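Local atomic coordinates of uncharacterized protein (Bacteroides ovatus, PDB entry 4E6F), a protein that is of unknown function but belongs to the DUF4468 family, whose characteristic domain has a TBP-like fold. Residues 13-27 with 127-141. Numbering follows the deposited sequence.
Sequences YLVGAVPEVDGKVVF and AEEWITDKYALNKAK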
loop_
_atom_site.group_PDB
_atom_site.type_symbol
_atom_site.label_atom_id
_atom_site.label_comp_id
_atom_site.label_asym_id
_atom_site.label_seq_id
_atom_site.Cartn_x
_atom_site.Cartn_y
_atom_site.Cartn_z
ATOM N N TYR A 13 -10.867 7.567 -6.115
ATOM C CA TYR A 13 -10.770 7.663 -4.654
ATOM C C TYR A 13 -12.097 7.596 -3.880
ATOM O O TYR A 13 -12.102 7.781 -2.654
ATOM C CB TYR A 13 -10.046 8.979 -4.329
ATOM C CG TYR A 13 -8.755 9.127 -5.107
ATOM C CD1 TYR A 13 -7.673 8.279 -4.875
ATOM C CD2 TYR A 13 -8.626 10.094 -6.106
ATOM C CE1 TYR A 13 -6.489 8.401 -5.598
ATOM C CE2 TYR A 13 -7.442 10.229 -6.831
ATOM C CZ TYR A 13 -6.393 9.351 -6.609
ATOM O OH TYR A 13 -5.225 9.509 -7.326
ATOM N N LEU A 14 -13.192 7.297 -4.551
ATOM C CA LEU A 14 -14.487 7.328 -3.895
ATOM C C LEU A 14 -14.868 5.932 -3.322
ATOM O O LEU A 14 -14.020 5.291 -2.708
ATOM C CB LEU A 14 -15.548 7.955 -4.828
ATOM C CG LEU A 14 -15.130 9.329 -5.391
ATOM C CD1 LEU A 14 -16.186 9.884 -6.345
ATOM C CD2 LEU A 14 -14.844 10.349 -4.274
ATOM N N VAL A 15 -16.132 5.499 -3.458
ATOM C CA VAL A 15 -16.671 4.236 -2.941
ATOM C C VAL A 15 -15.689 3.046 -3.203
ATOM O O VAL A 15 -15.259 2.862 -4.344
ATOM C CB VAL A 15 -18.060 3.979 -3.608
ATOM C CG1 VAL A 15 -18.616 2.610 -3.243
ATOM C CG2 VAL A 15 -19.061 5.077 -3.238
ATOM N N GLY A 16 -15.307 2.331 -2.142
ATOM C CA GLY A 16 -14.435 1.158 -2.229
ATOM C C GLY A 16 -12.933 1.378 -2.352
ATOM O O GLY A 16 -12.172 0.403 -2.363
ATOM N N ALA A 17 -12.473 2.646 -2.461
ATOM C CA ALA A 17 -11.039 2.906 -2.637
ATOM C C ALA A 17 -10.208 2.564 -1.397
ATOM O O ALA A 17 -9.008 2.318 -1.534
ATOM C CB ALA A 17 -10.826 4.360 -3.001
ATOM N N VAL A 18 -10.817 2.604 -0.191
ATOM C CA VAL A 18 -10.094 2.340 1.062
ATOM C C VAL A 18 -10.811 1.170 1.768
ATOM O O VAL A 18 -11.754 1.390 2.541
ATOM C CB VAL A 18 -10.004 3.609 1.962
ATOM C CG1 VAL A 18 -9.312 3.293 3.296
ATOM C CG2 VAL A 18 -9.281 4.749 1.237
ATOM N N PRO A 19 -10.428 -0.083 1.469
ATOM C CA PRO A 19 -11.156 -1.209 2.048
ATOM C C PRO A 19 -10.871 -1.387 3.522
ATOM O O PRO A 19 -9.765 -1.099 4.001
ATOM C CB PRO A 19 -10.642 -2.426 1.250
ATOM C CG PRO A 19 -9.947 -1.854 0.028
ATOM C CD PRO A 19 -9.387 -0.544 0.533
ATOM N N GLU A 20 -11.884 -1.891 4.229
ATOM C CA GLU A 20 -11.787 -2.196 5.651
ATOM C C GLU A 20 -12.073 -3.673 5.853
ATOM O O GLU A 20 -12.996 -4.226 5.235
ATOM C CB GLU A 20 -12.748 -1.343 6.473
ATOM C CG GLU A 20 -12.366 0.124 6.456
ATOM C CD GLU A 20 -13.413 1.010 7.095
ATOM O OE1 GLU A 20 -13.597 0.913 8.333
ATOM O OE2 GLU A 20 -14.060 1.791 6.358
ATOM N N VAL A 21 -11.250 -4.313 6.688
ATOM C CA VAL A 21 -11.374 -5.735 7.035
ATOM C C VAL A 21 -11.297 -5.815 8.554
ATOM O O VAL A 21 -10.307 -5.362 9.131
ATOM C CB VAL A 21 -10.305 -6.637 6.357
ATOM C CG1 VAL A 21 -10.468 -8.100 6.808
ATOM C CG2 VAL A 21 -10.363 -6.528 4.841
ATOM N N ASP A 22 -12.361 -6.345 9.197
ATOM C CA ASP A 22 -12.459 -6.459 10.667
ATOM C C ASP A 22 -12.129 -5.099 11.351
ATOM O O ASP A 22 -11.352 -5.042 12.312
ATOM C CB ASP A 22 -11.549 -7.602 11.193
ATOM C CG ASP A 22 -11.849 -8.973 10.593
ATOM O OD1 ASP A 22 -13.047 -9.322 10.471
ATOM O OD2 ASP A 22 -10.884 -9.692 10.233
ATOM N N GLY A 23 -12.686 -4.022 10.798
ATOM C CA GLY A 23 -12.523 -2.650 11.286
ATOM C C GLY A 23 -11.185 -1.973 11.034
ATOM O O GLY A 23 -10.940 -0.886 11.562
ATOM N N LYS A 24 -10.313 -2.597 10.218
ATOM C CA LYS A 24 -8.979 -2.055 9.920
ATOM C C LYS A 24 -8.799 -1.796 8.431
ATOM O O LYS A 24 -9.344 -2.526 7.614
ATOM C CB LYS A 24 -7.882 -3.037 10.391
ATOM C CG LYS A 24 -7.961 -3.432 11.873
ATOM C CD LYS A 24 -7.568 -2.294 12.800
ATOM C CE LYS A 24 -7.430 -2.761 14.233
ATOM N NZ LYS A 24 -7.344 -1.607 15.163
ATOM N N VAL A 25 -8.005 -0.784 8.087
ATOM C CA VAL A 25 -7.738 -0.490 6.681
ATOM C C VAL A 25 -6.782 -1.534 6.129
ATOM O O VAL A 25 -5.674 -1.724 6.662
ATOM C CB VAL A 25 -7.196 0.942 6.487
ATOM C CG1 VAL A 25 -6.694 1.151 5.049
ATOM C CG2 VAL A 25 -8.275 1.960 6.834
ATOM N N VAL A 26 -7.198 -2.206 5.047
ATOM C CA VAL A 26 -6.354 -3.188 4.384
ATOM C C VAL A 26 -6.514 -3.012 2.882
ATOM O O VAL A 26 -7.597 -3.295 2.363
ATOM C CB VAL A 26 -6.707 -4.641 4.791
ATOM C CG1 VAL A 26 -5.793 -5.651 4.079
ATOM C CG2 VAL A 26 -6.638 -4.837 6.309
ATOM N N PHE A 27 -5.476 -2.555 2.183
ATOM C CA PHE A 27 -5.539 -2.532 0.713
ATOM C C PHE A 27 -5.140 -3.912 0.240
ATOM O O PHE A 27 -4.253 -4.516 0.839
ATOM C CB PHE A 27 -4.592 -1.467 0.133
ATOM C CG PHE A 27 -4.953 -0.046 0.481
ATOM C CD1 PHE A 27 -4.450 0.555 1.629
ATOM C CD2 PHE A 27 -5.801 0.694 -0.341
ATOM C CE1 PHE A 27 -4.776 1.884 1.951
ATOM C CE2 PHE A 27 -6.131 2.028 -0.017
ATOM C CZ PHE A 27 -5.617 2.609 1.126
ATOM N N ALA A 127 -4.567 5.071 9.980
ATOM C CA ALA A 127 -5.390 5.149 8.764
ATOM C C ALA A 127 -6.903 5.000 9.053
ATOM O O ALA A 127 -7.721 5.624 8.383
ATOM C CB ALA A 127 -4.942 4.078 7.776
ATOM N N GLU A 128 -7.269 4.191 10.060
ATOM C CA GLU A 128 -8.670 3.878 10.419
ATOM C C GLU A 128 -9.462 5.074 10.900
ATOM O O GLU A 128 -10.696 5.061 10.821
ATOM C CB GLU A 128 -8.735 2.806 11.517
ATOM C CG GLU A 128 -8.258 1.446 11.049
ATOM C CD GLU A 128 -6.755 1.335 10.822
ATOM O OE1 GLU A 128 -5.991 2.053 11.512
ATOM O OE2 GLU A 128 -6.344 0.505 9.979
ATOM N N GLU A 129 -8.772 6.080 11.411
ATOM C CA GLU A 129 -9.451 7.269 11.938
ATOM C C GLU A 129 -9.159 8.464 11.057
ATOM O O GLU A 129 -9.424 9.613 11.466
ATOM C CB GLU A 129 -9.006 7.564 13.404
ATOM C CG GLU A 129 -8.599 6.356 14.245
ATOM C CD GLU A 129 -9.645 5.290 14.518
ATOM O OE1 GLU A 129 -10.853 5.619 14.563
ATOM O OE2 GLU A 129 -9.244 4.125 14.739
ATOM N N TRP A 130 -8.622 8.218 9.819
ATOM C CA TRP A 130 -8.165 9.287 8.973
ATOM C C TRP A 130 -8.592 9.199 7.485
ATOM O O TRP A 130 -9.115 10.174 6.943
ATOM C CB TRP A 130 -6.641 9.300 9.077
ATOM C CG TRP A 130 -6.014 10.649 8.939
ATOM C CD1 TRP A 130 -5.041 11.002 8.056
ATOM C CD2 TRP A 130 -6.327 11.836 9.692
ATOM N NE1 TRP A 130 -4.703 12.325 8.228
ATOM C CE2 TRP A 130 -5.482 12.865 9.220
ATOM C CE3 TRP A 130 -7.228 12.125 10.739
ATOM C CZ2 TRP A 130 -5.547 14.182 9.714
ATOM C CZ3 TRP A 130 -7.289 13.426 11.233
ATOM C CH2 TRP A 130 -6.455 14.437 10.722
ATOM N N ILE A 131 -8.344 8.044 6.809
ATOM C CA ILE A 131 -8.626 7.940 5.358
ATOM C C ILE A 131 -9.816 7.048 5.008
ATOM O O ILE A 131 -10.100 6.860 3.832
ATOM C CB ILE A 131 -7.366 7.481 4.566
ATOM C CG1 ILE A 131 -6.866 6.068 4.995
ATOM C CG2 ILE A 131 -6.256 8.526 4.696
ATOM C CD1 ILE A 131 -5.841 5.478 4.021
ATOM N N THR A 132 -10.479 6.475 6.005
ATOM C CA THR A 132 -11.660 5.647 5.764
ATOM C C THR A 132 -12.827 6.497 5.257
ATOM O O THR A 132 -12.840 7.719 5.471
ATOM C CB THR A 132 -12.077 4.936 7.042
ATOM O OG1 THR A 132 -12.201 5.905 8.087
ATOM C CG2 THR A 132 -11.097 3.827 7.434
ATOM N N ASP A 133 -13.805 5.862 4.599
ATOM C CA ASP A 133 -14.979 6.595 4.076
ATOM C C ASP A 133 -15.635 7.472 5.140
ATOM O O ASP A 133 -16.033 8.603 4.849
ATOM C CB ASP A 133 -16.037 5.605 3.549
ATOM C CG ASP A 133 -15.666 4.841 2.297
ATOM O OD1 ASP A 133 -14.518 5.009 1.802
ATOM O OD2 ASP A 133 -16.528 4.089 1.784
ATOM N N LYS A 134 -15.763 6.938 6.371
ATOM C CA LYS A 134 -16.414 7.614 7.495
ATOM C C LYS A 134 -15.863 9.026 7.699
ATOM O O LYS A 134 -16.633 9.955 7.976
ATOM C CB LYS A 134 -16.232 6.772 8.781
ATOM C CG LYS A 134 -16.980 7.294 10.003
ATOM C CD LYS A 134 -16.622 6.462 11.230
ATOM C CE LYS A 134 -17.099 7.096 12.513
ATOM N NZ LYS A 134 -16.740 6.265 13.690
ATOM N N TYR A 135 -14.537 9.193 7.574
ATOM C CA TYR A 135 -13.913 10.499 7.803
ATOM C C TYR A 135 -13.572 11.263 6.536
ATOM O O TYR A 135 -13.610 12.492 6.559
ATOM C CB TYR A 135 -12.617 10.313 8.612
ATOM C CG TYR A 135 -12.890 9.710 9.970
ATOM C CD1 TYR A 135 -13.411 10.482 11.006
ATOM C CD2 TYR A 135 -12.685 8.353 10.205
ATOM C CE1 TYR A 135 -13.728 9.918 12.239
ATOM C CE2 TYR A 135 -12.996 7.777 11.437
ATOM C CZ TYR A 135 -13.502 8.567 12.455
ATOM O OH TYR A 135 -13.809 8.010 13.670
ATOM N N ALA A 136 -13.218 10.549 5.450
ATOM C CA ALA A 136 -12.618 11.157 4.267
ATOM C C ALA A 136 -13.526 11.315 3.044
ATOM O O ALA A 136 -13.080 11.877 2.043
ATOM C CB ALA A 136 -11.372 10.378 3.880
ATOM N N LEU A 137 -14.758 10.826 3.107
ATOM C CA LEU A 137 -15.728 11.056 2.035
ATOM C C LEU A 137 -16.854 11.867 2.592
ATOM O O LEU A 137 -17.188 11.731 3.783
ATOM C CB LEU A 137 -16.287 9.759 1.420
ATOM C CG LEU A 137 -15.322 8.875 0.669
ATOM C CD1 LEU A 137 -16.080 7.710 0.046
ATOM C CD2 LEU A 137 -14.557 9.648 -0.402
ATOM N N ASN A 138 -17.480 12.685 1.743
ATOM C CA ASN A 138 -18.660 13.415 2.187
ATOM C C ASN A 138 -19.812 12.386 2.406
ATOM O O ASN A 138 -19.646 11.195 2.093
ATOM C CB ASN A 138 -19.030 14.544 1.204
ATOM C CG ASN A 138 -19.351 14.093 -0.214
ATOM O OD1 ASN A 138 -19.344 12.887 -0.549
ATOM N ND2 ASN A 138 -19.607 15.074 -1.084
ATOM N N LYS A 139 -20.930 12.824 2.988
ATOM C CA LYS A 139 -22.089 11.974 3.306
ATOM C C LYS A 139 -22.565 11.146 2.091
ATOM O O LYS A 139 -22.791 9.945 2.241
ATOM C CB LYS A 139 -23.250 12.833 3.837
ATOM N N ALA A 140 -22.630 11.775 0.895
ATOM C CA ALA A 140 -23.086 11.148 -0.361
ATOM C C ALA A 140 -22.010 10.296 -1.041
ATOM O O ALA A 140 -22.324 9.596 -2.008
ATOM C CB ALA A 140 -23.562 12.217 -1.333
ATOM N N LYS A 141 -20.744 10.375 -0.569
ATOM C CA LYS A 141 -19.582 9.646 -1.102
ATOM C C LYS A 141 -19.279 10.063 -2.577
ATOM O O LYS A 141 -18.789 9.253 -3.379
ATOM C CB LYS A 141 -19.741 8.116 -0.942
ATOM C CG LYS A 141 -19.944 7.693 0.518
ATOM C CD LYS A 141 -19.776 6.189 0.764
ATOM C CE LYS A 141 -20.009 5.862 2.229
ATOM N NZ LYS A 141 -19.395 4.561 2.632
HETATM O O HOH W 1 -16.856 2.203 0.026
HETATM O O HOH W 2 -13.164 3.099 4.201
HETATM O O HOH W 3 -13.689 2.668 0.599
HETATM O O HOH W 4 -15.669 4.009 6.988
HETATM O O HOH W 5 -4.229 0.207 8.160
#
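V25, V18 and E20 pack against E128, I131 and T132 in a partly buried, water-lined contact that lays the N-terminal loop and hairpin against the loop and short helix following strand 123-126. One direct hydrogen bond crosses it: V25 N donates to E128 OE2 (2.8 Å, 162°), on the lone pair facing away from OE1. A bend at chi2 (72°) turns the E128 chain back to the hairpin, where CG also lies against G23 O; a water links OE2 with V25 O. Cutting E128 back to an alanine would probably leave V25 N without its acceptor and open a gap beside G23 O. Residues 20-27 form a beta hairpin with a type I' turn, at the edge of the antiparallel sheet of this TBP-like fold. T132 CG2 presses on V25 CG2, tight at 3.4 Å, and also meets E20 CD (3.7 Å). I131 CD1 reaches the F27 ring edge at CZ (4.1 Å), while V18 CG2 rests on I131 O. Farther along, waters join D133 OD2 to G16 N and D133 OD1 to V18 N; K141 NZ salt-bridges OD2 (3.0 Å), and R152 of helix 149-169 pairs with OD1. L14 CD2 meets L137 CD2 at 3.9 Å.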